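Local coordinates for protein lysyl oxidase (Pichia pastoris, PDB 1W7C) that probably oxidises primary amines, including peptidyl lysine side chains, as a dimeric copper enzyme of the copper/topaquinone oxidase family with one topaquinone per subunit, at residues 63-68 with 331-336; 290-295 with 303-308; 300-303 with 308-311; 319-324 with 427-432; 443-446 with 452-455. One frame throughout, in Å; residues are numbered along the deposited sequence.

Contact 1: residues 63-68 with 331-336. With NAG (2-acetamido-2-deoxy-beta-D-glucopyranose), chain B.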
# COMPACT_ATOMS: atom_id res chain seq x y z
N PRO A 63 8.41 7.99 32.41
CA PRO A 63 9.66 7.46 32.96
C PRO A 63 10.78 7.33 31.93
O PRO A 63 10.54 7.22 30.76
CB PRO A 63 9.24 6.09 33.49
CG PRO A 63 7.79 6.23 33.82
CD PRO A 63 7.28 7.08 32.64
N ASN A 64 12.00 7.36 32.44
CA ASN A 64 13.15 7.07 31.64
C ASN A 64 13.22 5.57 31.34
O ASN A 64 12.64 4.77 32.06
CB ASN A 64 14.39 7.55 32.33
CG ASN A 64 14.57 9.05 32.27
OD1 ASN A 64 14.00 9.75 31.42
ND2 ASN A 64 15.38 9.55 33.22
N LYS A 65 13.90 5.20 30.28
CA LYS A 65 13.82 3.85 29.76
C LYS A 65 14.47 2.81 30.66
O LYS A 65 13.87 1.77 30.88
CB LYS A 65 14.38 3.78 28.33
CG LYS A 65 14.29 2.37 27.74
CD LYS A 65 14.67 2.38 26.26
CE LYS A 65 14.54 0.99 25.69
NZ LYS A 65 14.87 1.00 24.24
N THR A 66 15.68 3.07 31.16
CA THR A 66 16.30 2.05 32.00
C THR A 66 15.46 1.76 33.24
O THR A 66 15.23 0.60 33.56
CB THR A 66 17.71 2.45 32.35
OG1 THR A 66 18.44 2.57 31.13
CG2 THR A 66 18.43 1.36 33.13
N GLU A 67 14.91 2.79 33.88
CA GLU A 67 14.09 2.57 35.09
C GLU A 67 12.81 1.86 34.70
O GLU A 67 12.33 0.99 35.43
CB GLU A 67 13.80 3.87 35.87
CG GLU A 67 13.03 4.96 35.14
CD GLU A 67 12.73 6.18 36.01
OE1 GLU A 67 13.19 6.23 37.19
OE2 GLU A 67 12.01 7.09 35.52
N ALA A 68 12.25 2.16 33.54
CA ALA A 68 11.05 1.47 33.08
C ALA A 68 11.35 -0.00 32.85
O ALA A 68 10.55 -0.86 33.23
CB ALA A 68 10.54 2.10 31.81
N ILE A 331 9.22 -6.53 21.33
CA ILE A 331 9.84 -6.09 20.08
C ILE A 331 10.00 -4.58 19.97
O ILE A 331 10.91 -4.13 19.29
CB ILE A 331 9.13 -6.66 18.85
CG1 ILE A 331 7.68 -6.22 18.74
CG2 ILE A 331 9.26 -8.19 18.79
CD1 ILE A 331 7.11 -6.36 17.37
N VAL A 332 9.13 -3.82 20.62
CA VAL A 332 9.20 -2.35 20.53
C VAL A 332 8.93 -1.78 21.94
O VAL A 332 7.87 -2.02 22.52
CB VAL A 332 8.14 -1.77 19.54
CG1 VAL A 332 8.12 -0.23 19.61
CG2 VAL A 332 8.36 -2.27 18.14
N TYR A 333 9.88 -1.01 22.45
CA TYR A 333 9.71 -0.35 23.73
C TYR A 333 8.68 0.78 23.65
O TYR A 333 7.79 0.87 24.49
CB TYR A 333 11.05 0.14 24.31
CG TYR A 333 10.79 0.97 25.57
CD1 TYR A 333 10.41 0.36 26.75
CD2 TYR A 333 10.90 2.36 25.56
CE1 TYR A 333 10.09 1.11 27.87
CE2 TYR A 333 10.60 3.12 26.66
CZ TYR A 333 10.19 2.48 27.83
OH TYR A 333 9.85 3.22 28.92
N GLU A 334 8.84 1.62 22.62
CA GLU A 334 8.00 2.79 22.40
C GLU A 334 7.75 2.94 20.92
O GLU A 334 8.70 2.90 20.14
CB GLU A 334 8.72 4.05 22.90
CG GLU A 334 7.94 5.34 22.65
CD GLU A 334 8.59 6.62 23.13
OE1 GLU A 334 7.98 7.68 22.89
OE2 GLU A 334 9.71 6.57 23.73
N LEU A 335 6.47 3.13 20.58
CA LEU A 335 6.08 3.51 19.21
C LEU A 335 5.24 4.76 19.38
O LEU A 335 4.16 4.69 19.97
CB LEU A 335 5.30 2.37 18.53
CG LEU A 335 4.66 2.72 17.18
CD1 LEU A 335 5.72 3.11 16.16
CD2 LEU A 335 3.87 1.55 16.66
N SER A 336 5.66 5.88 18.84
CA SER A 336 4.92 7.11 19.11
C SER A 336 5.07 8.08 17.94
O SER A 336 6.17 8.50 17.57
CB SER A 336 5.40 7.78 20.40
OG SER A 336 6.81 7.96 20.37
C1 NAG B . 15.71 10.94 33.08
C2 NAG B . 15.82 11.45 34.54
C3 NAG B . 16.37 12.89 34.66
C4 NAG B . 17.58 13.08 33.74
C5 NAG B . 17.24 12.51 32.36
C6 NAG B . 18.36 12.67 31.36
C7 NAG B . 14.31 10.63 36.26
C8 NAG B . 12.91 10.57 36.80
N2 NAG B . 14.51 11.36 35.17
O3 NAG B . 16.70 13.15 36.01
O4 NAG B . 17.87 14.46 33.52
O5 NAG B . 16.93 11.14 32.42
O6 NAG B . 19.41 11.86 31.79
O7 NAG B . 15.21 10.01 36.84
O HOH W 1 9.17 5.80 28.80
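Lys65 lays its aliphatic chain over one face of the Tyr333 ring, the two side chains sliding past each other in opposite directions. Its CG sits over the middle of that face, 4.0 Å from the ring centroid and only 13° off the normal, a CH-pi contact; further along, Lys65 CE reaches Tyr333 CG at 3.8 Å. The overlap is long because the lysine is stretched from end to end, with CG anti to the backbone N (chi1 -179°) and every later torsion also near 180°. One turn on in the helix, Ala68 CB meets the phenol end of the ring obliquely, 4.0 Å from Tyr333 CZ. The hydroxyl is tied back to the chain before the helix through a water that lies 2.7 Å from Tyr333 OH and gives a hydrogen bond of 2.8 Å to Pro63 O; Trp21 NE1 is a further partner of the same oxygen. Beyond the ring, the ammonium group of Lys65 forms salt bridges with Asp497, Asp499 and Asp643, three calcium ligands, and its charge probably offsets part of theirs. At the start of helix 65-73, Asn64 occupies the N-cap position, its side chain making no capping bond; its ND2 carries the covalently attached glycan. In the given one of two conformers of Glu67, Asn64 N donates to Glu67 OE2 at 3.1 Å. The contact joins the N2 domain to the copper-bearing catalytic domain, where strand 329-344 turns a corner around a classic beta bulge, Ile331 and Val332 both facing Ile324, beside a calcium site.

Contact 2: residues 290-295 with 303-308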
# COMPACT_ATOMS: atom_id res chain seq x y z
N GLY A 290 -18.44 -13.45 19.05
CA GLY A 290 -17.98 -12.44 19.97
C GLY A 290 -16.55 -12.01 19.73
O GLY A 290 -15.87 -12.38 18.75
N ARG A 291 -16.07 -11.18 20.64
CA ARG A 291 -14.83 -10.43 20.51
C ARG A 291 -13.64 -11.30 20.88
O ARG A 291 -13.68 -12.09 21.82
CB ARG A 291 -14.93 -9.26 21.44
CG ARG A 291 -13.73 -8.34 21.45
CD ARG A 291 -13.79 -7.30 22.52
NE ARG A 291 -14.80 -6.29 22.25
CZ ARG A 291 -15.03 -5.26 23.08
NH1 ARG A 291 -14.40 -5.20 24.24
NH2 ARG A 291 -15.92 -4.32 22.76
N ARG A 292 -12.55 -11.12 20.13
CA ARG A 292 -11.36 -11.98 20.25
C ARG A 292 -10.07 -11.31 20.75
O ARG A 292 -9.00 -11.93 20.72
CB ARG A 292 -11.08 -12.72 18.92
CG ARG A 292 -12.32 -13.38 18.33
CD ARG A 292 -12.10 -14.44 17.31
NE ARG A 292 -11.03 -14.04 16.39
CZ ARG A 292 -10.07 -14.85 15.95
NH1 ARG A 292 -10.11 -16.16 16.20
NH2 ARG A 292 -9.06 -14.32 15.26
N TRP A 293 -10.20 -10.05 21.18
CA TRP A 293 -9.16 -9.32 21.88
C TRP A 293 -9.67 -9.02 23.29
O TRP A 293 -10.86 -8.96 23.54
CB TRP A 293 -8.77 -8.03 21.12
CG TRP A 293 -9.91 -7.10 20.80
CD1 TRP A 293 -10.68 -7.10 19.68
CD2 TRP A 293 -10.37 -5.98 21.59
NE1 TRP A 293 -11.63 -6.10 19.74
CE2 TRP A 293 -11.47 -5.41 20.91
CE3 TRP A 293 -10.01 -5.44 22.84
CZ2 TRP A 293 -12.16 -4.30 21.38
CZ3 TRP A 293 -10.69 -4.34 23.31
CH2 TRP A 293 -11.77 -3.80 22.59
N ALA A 294 -8.74 -8.87 24.21
CA ALA A 294 -9.01 -8.63 25.62
C ALA A 294 -8.29 -7.38 26.09
O ALA A 294 -7.38 -6.89 25.43
CB ALA A 294 -8.60 -9.82 26.47
N TYR A 295 -8.68 -6.86 27.24
CA TYR A 295 -8.06 -5.63 27.75
C TYR A 295 -8.25 -5.52 29.24
O TYR A 295 -9.13 -6.15 29.84
CB TYR A 295 -8.63 -4.38 27.06
CG TYR A 295 -10.05 -4.07 27.45
CD1 TYR A 295 -10.35 -3.03 28.33
CD2 TYR A 295 -11.09 -4.82 26.94
CE1 TYR A 295 -11.65 -2.76 28.70
CE2 TYR A 295 -12.43 -4.59 27.34
CZ TYR A 295 -12.69 -3.56 28.21
OH TYR A 295 -13.98 -3.28 28.56
N SER A 303 -4.52 -7.27 24.76
CA SER A 303 -4.00 -8.55 24.27
C SER A 303 -4.85 -9.06 23.10
O SER A 303 -6.07 -8.99 23.10
CB SER A 303 -3.97 -9.63 25.41
OG SER A 303 -5.24 -10.10 25.73
N TRP A 304 -4.14 -9.60 22.12
CA TRP A 304 -4.76 -10.21 20.97
C TRP A 304 -3.79 -11.19 20.33
O TRP A 304 -2.74 -10.77 19.85
CB TRP A 304 -5.21 -9.17 19.95
CG TRP A 304 -5.71 -9.75 18.65
CD1 TRP A 304 -6.97 -10.22 18.39
CD2 TRP A 304 -4.98 -9.86 17.43
NE1 TRP A 304 -7.06 -10.66 17.10
CE2 TRP A 304 -5.86 -10.45 16.47
CE3 TRP A 304 -3.68 -9.57 17.03
CZ2 TRP A 304 -5.46 -10.73 15.16
CZ3 TRP A 304 -3.31 -9.87 15.75
CH2 TRP A 304 -4.18 -10.41 14.83
N MET A 305 -4.18 -12.46 20.26
CA MET A 305 -3.43 -13.46 19.48
C MET A 305 -1.92 -13.36 19.70
O MET A 305 -1.15 -13.39 18.75
CB MET A 305 -3.79 -13.36 17.99
CG MET A 305 -5.27 -13.48 17.74
SD MET A 305 -5.92 -15.10 18.29
CE MET A 305 -7.59 -14.63 18.61
N ASP A 306 -1.55 -13.35 20.98
CA ASP A 306 -0.17 -13.36 21.48
C ASP A 306 0.54 -12.01 21.43
O ASP A 306 1.72 -11.95 21.76
CB ASP A 306 0.70 -14.45 20.82
CG ASP A 306 0.35 -15.84 21.29
OD1 ASP A 306 0.68 -16.80 20.56
OD2 ASP A 306 -0.20 -16.04 22.36
N TRP A 307 -0.15 -10.96 20.98
CA TRP A 307 0.34 -9.59 21.12
C TRP A 307 -0.11 -9.01 22.46
O TRP A 307 -1.20 -9.32 22.95
CB TRP A 307 -0.22 -8.71 20.03
CG TRP A 307 0.29 -8.94 18.65
CD1 TRP A 307 -0.26 -9.72 17.71
CD2 TRP A 307 1.39 -8.29 18.03
NE1 TRP A 307 0.41 -9.60 16.51
CE2 TRP A 307 1.44 -8.72 16.69
CE3 TRP A 307 2.36 -7.37 18.46
CZ2 TRP A 307 2.40 -8.23 15.77
CZ3 TRP A 307 3.29 -6.91 17.59
CH2 TRP A 307 3.33 -7.36 16.26
N GLY A 308 0.71 -8.13 23.00
CA GLY A 308 0.35 -7.33 24.15
C GLY A 308 0.97 -5.94 24.02
O GLY A 308 2.05 -5.79 23.43
O HOH W 2 -6.71 -12.94 21.68
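Arg292 turns one face of its guanidinium to the thioether end of Met305, whose CE methyl lies over the middle of the group, 3.6 Å from Arg292 CZ. The methionine reaches it by folding at chi2 (-61°), a bend that turns its methyl back toward the arginine. The nitrogens of the same guanidinium have polar partners: Glu403 forms a salt bridge with NH2, and Asp278 of the second subunit forms one with NH1, so this buried charge bridges the dimer interface. Glu403 also accepts from Trp304 NE1. Next to this pair the chain forms the end of an antiparallel beta hairpin, strands 294-296 and 301-304, in which Ala294 and Ser303 are a hydrogen-bonded pair. Ala294 N gives to Ser303 O at 2.9 Å, and Ser303 N returns a bond of 3.0 Å to Ala294 O. Beyond this pair a water spans the two chain segments, donating to Arg292 O at 2.7 Å and accepting from Met305 N at 2.9 Å. Trp293 and Trp304 touch through their CB atoms, 3.9 Å apart, while the indole of Trp293 leads away from the hairpin partner. Met305 itself stands in a type I' turn from Trp304 to Trp307, closed by Trp307 N bonding to Trp304 O at 2.8 Å.

Contact 3: residues 300-303 with 308-311; sequences EYFS and GFYT
A tight antiparallel beta hairpin of the catalytic domain, strands 301-304 and 307-314, brings together two aromatic pairs, one on each face. On the face of Tyr301 and Tyr310, a non-hydrogen-bonded pair, the rings meet edge-to-face: Tyr301 turns an edge toward its partner, with the planes at 58° and CD1 over the centre of the Tyr310 ring, 3.6 Å from Tyr310 CZ. A serine in place of Tyr310 would probably leave that edge without the face it rests on and Lys17 O without its hydroxyl partner. On the other face the rings of Phe302 and Phe309 are nearly parallel but slid apart, so the real overlap is of Phe302 CB with the Phe309 face, 4.0 Å from the centroid. The backbones bond in both directions between these phenylalanines, Phe302 N bonding to Phe309 O at 2.9 Å. At Gly308 a CB would run into Tyr301 OH, which already lies 3.6 Å from Gly308 CA; the missing side chain leaves the tyrosine its place. Just before the strand Glu300, part of a G1 beta bulge with Tyr301, accepts from Thr311 N through its backbone O. Their side chains both bond to Tyr399 OH, and a water donates to Glu300 OE2 at 2.7 Å and to Thr311 O at 2.8 Å.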
# COMPACT_ATOMS: atom_id res chain seq x y z
N GLU A 300 -5.24 0.20 30.49
CA GLU A 300 -5.18 0.35 29.05
C GLU A 300 -4.07 -0.56 28.45
O GLU A 300 -3.22 -0.15 27.67
CB GLU A 300 -5.02 1.84 28.61
CG GLU A 300 -6.41 2.49 28.75
CD GLU A 300 -6.34 3.97 28.46
OE1 GLU A 300 -6.69 4.39 27.33
OE2 GLU A 300 -5.85 4.70 29.37
N TYR A 301 -4.18 -1.82 28.86
CA TYR A 301 -3.34 -2.91 28.35
C TYR A 301 -4.24 -3.80 27.50
O TYR A 301 -5.37 -4.10 27.89
CB TYR A 301 -2.73 -3.71 29.50
CG TYR A 301 -1.97 -4.92 29.03
CD1 TYR A 301 -0.65 -4.82 28.59
CD2 TYR A 301 -2.56 -6.17 29.01
CE1 TYR A 301 0.05 -5.91 28.15
CE2 TYR A 301 -1.87 -7.28 28.55
CZ TYR A 301 -0.55 -7.16 28.14
OH TYR A 301 0.15 -8.25 27.67
N PHE A 302 -3.74 -4.17 26.32
CA PHE A 302 -4.51 -4.91 25.31
C PHE A 302 -3.77 -6.18 24.93
O PHE A 302 -2.55 -6.18 24.88
CB PHE A 302 -4.66 -4.02 24.06
CG PHE A 302 -5.52 -2.84 24.31
CD1 PHE A 302 -4.98 -1.67 24.81
CD2 PHE A 302 -6.89 -2.90 24.12
CE1 PHE A 302 -5.82 -0.61 25.15
CE2 PHE A 302 -7.70 -1.85 24.45
CZ PHE A 302 -7.18 -0.72 24.95
N SER A 303 -4.52 -7.27 24.76
CA SER A 303 -4.00 -8.55 24.27
C SER A 303 -4.85 -9.06 23.10
O SER A 303 -6.07 -8.99 23.10
CB SER A 303 -3.97 -9.63 25.41
OG SER A 303 -5.24 -10.10 25.73
N GLY A 308 0.71 -8.13 23.00
CA GLY A 308 0.35 -7.33 24.15
C GLY A 308 0.97 -5.94 24.02
O GLY A 308 2.05 -5.79 23.43
N PHE A 309 0.32 -4.94 24.60
CA PHE A 309 0.85 -3.57 24.63
C PHE A 309 0.02 -2.69 25.54
O PHE A 309 -1.13 -3.02 25.82
CB PHE A 309 0.96 -2.93 23.22
CG PHE A 309 -0.33 -2.90 22.45
CD1 PHE A 309 -0.62 -3.90 21.55
CD2 PHE A 309 -1.30 -1.91 22.68
CE1 PHE A 309 -1.83 -3.91 20.85
CE2 PHE A 309 -2.51 -1.90 21.97
CZ PHE A 309 -2.77 -2.91 21.07
N TYR A 310 0.61 -1.58 25.95
CA TYR A 310 -0.08 -0.53 26.66
C TYR A 310 -0.24 0.66 25.76
O TYR A 310 0.63 0.95 24.93
CB TYR A 310 0.71 -0.08 27.89
CG TYR A 310 1.02 -1.17 28.89
CD1 TYR A 310 2.12 -1.99 28.72
CD2 TYR A 310 0.29 -1.31 30.05
CE1 TYR A 310 2.42 -2.98 29.66
CE2 TYR A 310 0.59 -2.31 30.99
CZ TYR A 310 1.67 -3.11 30.78
OH TYR A 310 1.96 -4.10 31.71
N THR A 311 -1.33 1.40 25.94
CA THR A 311 -1.49 2.68 25.25
C THR A 311 -1.40 3.85 26.24
O THR A 311 -1.60 3.71 27.44
CB THR A 311 -2.86 2.81 24.53
OG1 THR A 311 -3.88 2.83 25.52
CG2 THR A 311 -3.11 1.64 23.57
O HOH W 3 -3.18 5.18 29.25
O HOH W 4 -4.22 5.78 26.17

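Contact 4: residues 319-324 with 427-432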
# COMPACT_ATOMS: atom_id res chain seq x y z
N ILE A 319 -2.23 9.17 20.56
CA ILE A 319 -1.92 7.86 21.13
C ILE A 319 -0.45 7.49 20.94
O ILE A 319 0.16 7.84 19.93
CB ILE A 319 -2.84 6.79 20.55
CG1 ILE A 319 -3.08 5.66 21.55
CG2 ILE A 319 -2.31 6.22 19.22
CD1 ILE A 319 -4.19 4.69 21.13
N SER A 320 0.08 6.78 21.92
CA SER A 320 1.41 6.15 21.84
C SER A 320 1.24 4.71 22.37
O SER A 320 0.29 4.39 23.10
CB SER A 320 2.39 6.83 22.78
OG SER A 320 2.72 8.11 22.36
N PHE A 321 2.21 3.87 22.01
CA PHE A 321 2.23 2.47 22.42
C PHE A 321 3.53 2.18 23.16
O PHE A 321 4.61 2.58 22.69
CB PHE A 321 2.15 1.56 21.20
CG PHE A 321 0.89 1.73 20.40
CD1 PHE A 321 0.83 2.70 19.41
CD2 PHE A 321 -0.21 0.95 20.63
CE1 PHE A 321 -0.33 2.90 18.70
CE2 PHE A 321 -1.38 1.13 19.92
CZ PHE A 321 -1.44 2.08 18.94
N TYR A 322 3.43 1.41 24.24
CA TYR A 322 4.60 1.03 25.01
C TYR A 322 4.59 -0.47 25.27
O TYR A 322 3.54 -1.11 25.42
CB TYR A 322 4.66 1.81 26.34
CG TYR A 322 5.02 3.24 26.16
CD1 TYR A 322 4.05 4.22 26.00
CD2 TYR A 322 6.34 3.64 26.13
CE1 TYR A 322 4.42 5.57 25.77
CE2 TYR A 322 6.70 4.94 25.93
CZ TYR A 322 5.74 5.91 25.77
OH TYR A 322 6.15 7.21 25.59
N ASP A 323 5.81 -1.01 25.35
CA ASP A 323 5.98 -2.44 25.70
C ASP A 323 5.22 -3.36 24.77
O ASP A 323 4.45 -4.21 25.19
CB ASP A 323 5.60 -2.69 27.17
CG ASP A 323 6.19 -3.96 27.71
OD1 ASP A 323 5.54 -4.57 28.61
OD2 ASP A 323 7.28 -4.39 27.28
N ILE A 324 5.42 -3.18 23.47
CA ILE A 324 4.77 -4.02 22.48
C ILE A 324 5.47 -5.36 22.45
O ILE A 324 6.65 -5.44 22.13
CB ILE A 324 4.78 -3.42 21.06
CG1 ILE A 324 4.15 -2.03 21.05
CG2 ILE A 324 4.01 -4.37 20.12
CD1 ILE A 324 4.15 -1.34 19.72
N LEU A 427 -5.73 -7.14 14.39
CA LEU A 427 -6.13 -6.16 15.41
C LEU A 427 -5.83 -4.77 14.87
O LEU A 427 -4.80 -4.54 14.28
CB LEU A 427 -5.37 -6.35 16.72
CG LEU A 427 -5.87 -5.52 17.88
CD1 LEU A 427 -7.23 -6.05 18.34
CD2 LEU A 427 -4.90 -5.52 19.02
N ASN A 428 -6.74 -3.84 15.14
CA ASN A 428 -6.66 -2.49 14.61
C ASN A 428 -6.95 -1.51 15.72
O ASN A 428 -7.96 -1.67 16.42
CB ASN A 428 -7.69 -2.32 13.49
CG ASN A 428 -7.38 -3.17 12.29
OD1 ASN A 428 -6.63 -2.71 11.41
ND2 ASN A 428 -7.82 -4.44 12.28
N VAL A 429 -6.05 -0.53 15.84
CA VAL A 429 -6.20 0.58 16.78
C VAL A 429 -6.22 1.86 15.94
O VAL A 429 -5.28 2.13 15.17
CB VAL A 429 -5.09 0.61 17.84
CG1 VAL A 429 -5.34 1.71 18.84
CG2 VAL A 429 -4.89 -0.76 18.51
N ARG A 430 -7.33 2.61 16.04
CA ARG A 430 -7.47 3.86 15.30
C ARG A 430 -7.80 5.05 16.19
O ARG A 430 -8.54 4.91 17.18
CB ARG A 430 -8.60 3.73 14.27
CG ARG A 430 -9.10 5.02 13.68
CD ARG A 430 -10.14 4.83 12.58
NE ARG A 430 -9.52 4.30 11.37
CZ ARG A 430 -9.91 3.25 10.69
NH1 ARG A 430 -11.00 2.58 11.06
NH2 ARG A 430 -9.24 2.86 9.64
N PHE A 431 -7.26 6.21 15.82
CA PHE A 431 -7.89 7.45 16.25
C PHE A 431 -7.85 8.42 15.08
O PHE A 431 -7.06 8.23 14.13
CB PHE A 431 -7.33 8.03 17.55
CG PHE A 431 -6.08 8.83 17.41
CD1 PHE A 431 -4.86 8.21 17.28
CD2 PHE A 431 -6.13 10.22 17.42
CE1 PHE A 431 -3.71 8.96 17.18
CE2 PHE A 431 -4.95 10.96 17.34
CZ PHE A 431 -3.77 10.35 17.19
N ILE A 432 -8.71 9.42 15.14
CA ILE A 432 -8.80 10.42 14.09
C ILE A 432 -8.69 11.79 14.74
O ILE A 432 -9.42 12.10 15.70
CB ILE A 432 -10.17 10.28 13.35
CG1 ILE A 432 -10.18 8.96 12.57
CG2 ILE A 432 -10.33 11.48 12.43
CD1 ILE A 432 -11.51 8.64 11.88
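The chi1 of Ile319, -150°, is turned well away from a regular anti setting; it places CG1, and with it CD1, against Val429, while CG2 faces Phe431. Val429 answers with CG1 anti to its own N (chi1 -176°), and this one methyl serves two partners, Ile319 CD1 and Phe321 CZ, each 3.9 Å away. It meets the phenylalanine at the ring's edge, close to its plane, the two side chains coming from opposite directions. Ile319 and Phe431 instead slide alongside each other, and Ile319 CG2 touches Phe431 CE1 obliquely at 3.7 Å. The strands themselves do not pair: their axes stay 9.4 Å apart at 151°, a packing of sheet layers, through side chains alone, in the interior of the beta sandwich that forms the copper amine oxidase catalytic domain. All four touching residues are buried. Around them the layer continues in rings, with Phe431 stacked on Phe442 and meeting Trp313 edge-to-face, and with Phe321 set edge-to-face to Phe309. Replacing Phe431 by alanine would probably open a gap beside Ile319 CG2 and deprive Phe442 of its stacking partner. On the reverse side of strand 418-433, Arg430 turns away from this core and bonds through NH1 to Asp407 O of the second subunit.

Contact 5: residues 443-446 with 452-455; sequences LYKF and LEVS
Leu452 and Phe446 lie side by side, pointing the same way; in the given one of its two conformers the leucine places its CD1 methyl squarely over the phenyl face, 3.6 Å from the ring centroid and 9° off the normal, a CH-pi contact. CG anti to the backbone N (chi1 166°) and chi2 near 58° together bring CD1 there. Tyr444 and Val454, on the same face of the hairpin, also run alongside each other, but here the valine approaches obliquely, CG1 standing 3.9 Å from Tyr444 CE2. On the reverse face Lys445 and Glu453 set out together and then part. The lysine bends at chi3 and chi4, and NZ goes on to Asn428 OD1, to Glu406 and to Asp407 of the second subunit; its charge and that of Glu453 are not in contact. Next to them Ser455 OG lies 3.5 Å from Leu443 CB. The backbones pair in regular antiparallel fashion, with two-way bonds in the pairs Leu443-Ser455 and Lys445-Glu453, such as Glu453 N to Lys445 O at 2.8 Å. This hairpin of strands 440-446 and 452-458 is flanked by strand 418-433 beside the first and strand 670-678 beside the second, while Leu335 of strand 329-344 packs on the face of Tyr444, Leu452 and Val454.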
# COMPACT_ATOMS: atom_id res chain seq x y z
N LEU A 443 -3.94 4.54 11.89
CA LEU A 443 -4.26 3.14 12.08
C LEU A 443 -2.98 2.36 12.39
O LEU A 443 -1.96 2.55 11.77
CB LEU A 443 -4.95 2.57 10.83
CG LEU A 443 -5.45 1.15 10.94
CD1 LEU A 443 -6.58 1.03 11.94
CD2 LEU A 443 -5.90 0.66 9.59
N TYR A 444 -3.10 1.45 13.35
CA TYR A 444 -2.07 0.51 13.76
C TYR A 444 -2.71 -0.88 13.62
O TYR A 444 -3.70 -1.17 14.29
CB TYR A 444 -1.61 0.81 15.20
CG TYR A 444 -1.05 2.17 15.34
CD1 TYR A 444 -1.85 3.28 15.51
CD2 TYR A 444 0.33 2.38 15.27
CE1 TYR A 444 -1.32 4.58 15.55
CE2 TYR A 444 0.86 3.66 15.32
CZ TYR A 444 0.05 4.75 15.51
OH TYR A 444 0.65 6.00 15.57
N LYS A 445 -2.12 -1.72 12.76
CA LYS A 445 -2.72 -2.99 12.35
C LYS A 445 -1.72 -4.11 12.63
O LYS A 445 -0.59 -4.10 12.12
CB LYS A 445 -3.02 -2.89 10.85
CG LYS A 445 -3.69 -4.16 10.31
CD LYS A 445 -3.84 -4.12 8.78
CE LYS A 445 -4.91 -3.10 8.31
NZ LYS A 445 -6.29 -3.39 8.75
N PHE A 446 -2.14 -5.05 13.46
CA PHE A 446 -1.32 -6.14 13.94
C PHE A 446 -1.75 -7.47 13.29
O PHE A 446 -2.94 -7.73 13.21
CB PHE A 446 -1.44 -6.30 15.47
CG PHE A 446 -1.01 -5.06 16.26
CD1 PHE A 446 -1.86 -3.97 16.40
CD2 PHE A 446 0.21 -5.02 16.90
CE1 PHE A 446 -1.49 -2.86 17.14
CE2 PHE A 446 0.58 -3.90 17.62
CZ PHE A 446 -0.23 -2.84 17.71
N LEU A 452 3.50 -5.71 12.15
CA LEU A 452 2.68 -4.56 12.48
C LEU A 452 2.79 -3.55 11.33
O LEU A 452 3.87 -3.30 10.83
CB LEU A 452 3.22 -3.90 13.77
CG LEU A 452 2.76 -2.50 14.19
CD1 LEU A 452 1.25 -2.45 14.34
CD2 LEU A 452 3.47 -2.11 15.51
N GLU A 453 1.66 -2.95 10.96
CA GLU A 453 1.63 -1.91 9.94
C GLU A 453 1.11 -0.62 10.59
O GLU A 453 0.05 -0.64 11.24
CB GLU A 453 0.69 -2.32 8.81
CG GLU A 453 0.57 -1.28 7.70
CD GLU A 453 -0.60 -1.56 6.77
OE1 GLU A 453 -0.33 -1.96 5.63
OE2 GLU A 453 -1.80 -1.43 7.19
N VAL A 454 1.86 0.45 10.33
CA VAL A 454 1.57 1.79 10.80
C VAL A 454 1.13 2.59 9.57
O VAL A 454 1.87 2.63 8.58
CB VAL A 454 2.80 2.41 11.43
CG1 VAL A 454 2.55 3.86 11.82
CG2 VAL A 454 3.27 1.63 12.61
N SER A 455 -0.03 3.24 9.64
CA SER A 455 -0.48 4.00 8.50
C SER A 455 -1.20 5.27 8.88
O SER A 455 -1.72 5.43 10.01
CB SER A 455 -1.38 3.16 7.61
OG SER A 455 -2.60 2.86 8.22

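Overall arrangement
Contacts 2 and 3 are successive parts of one run of antiparallel strands, sharing Ser303 and Gly308, with centres about 9 Å apart. Strand 318-326 continues it into contact 4, Tyr322 N lying 2.9 Å from Tyr310 O, and strand 329-344 carries it on to contact 1. Contact 5 belongs to the facing layer, joined to contact 4 where Leu427 O lies 2.8 Å from Phe446 N. Aromatic and aliphatic packing closes the layers: Phe309 CE1 is 3.7 Å from Phe446 CZ, and Leu335 CD2 is 3.9 Å from Tyr444 CD2. Near the metal and active sites, contact 1 adjoins a calcium ion, about 4 Å from the Lys65 side chain, and the Phe431 side chain of contact 4 comes within about 10 Å of that of Asp358, the predicted proton acceptor.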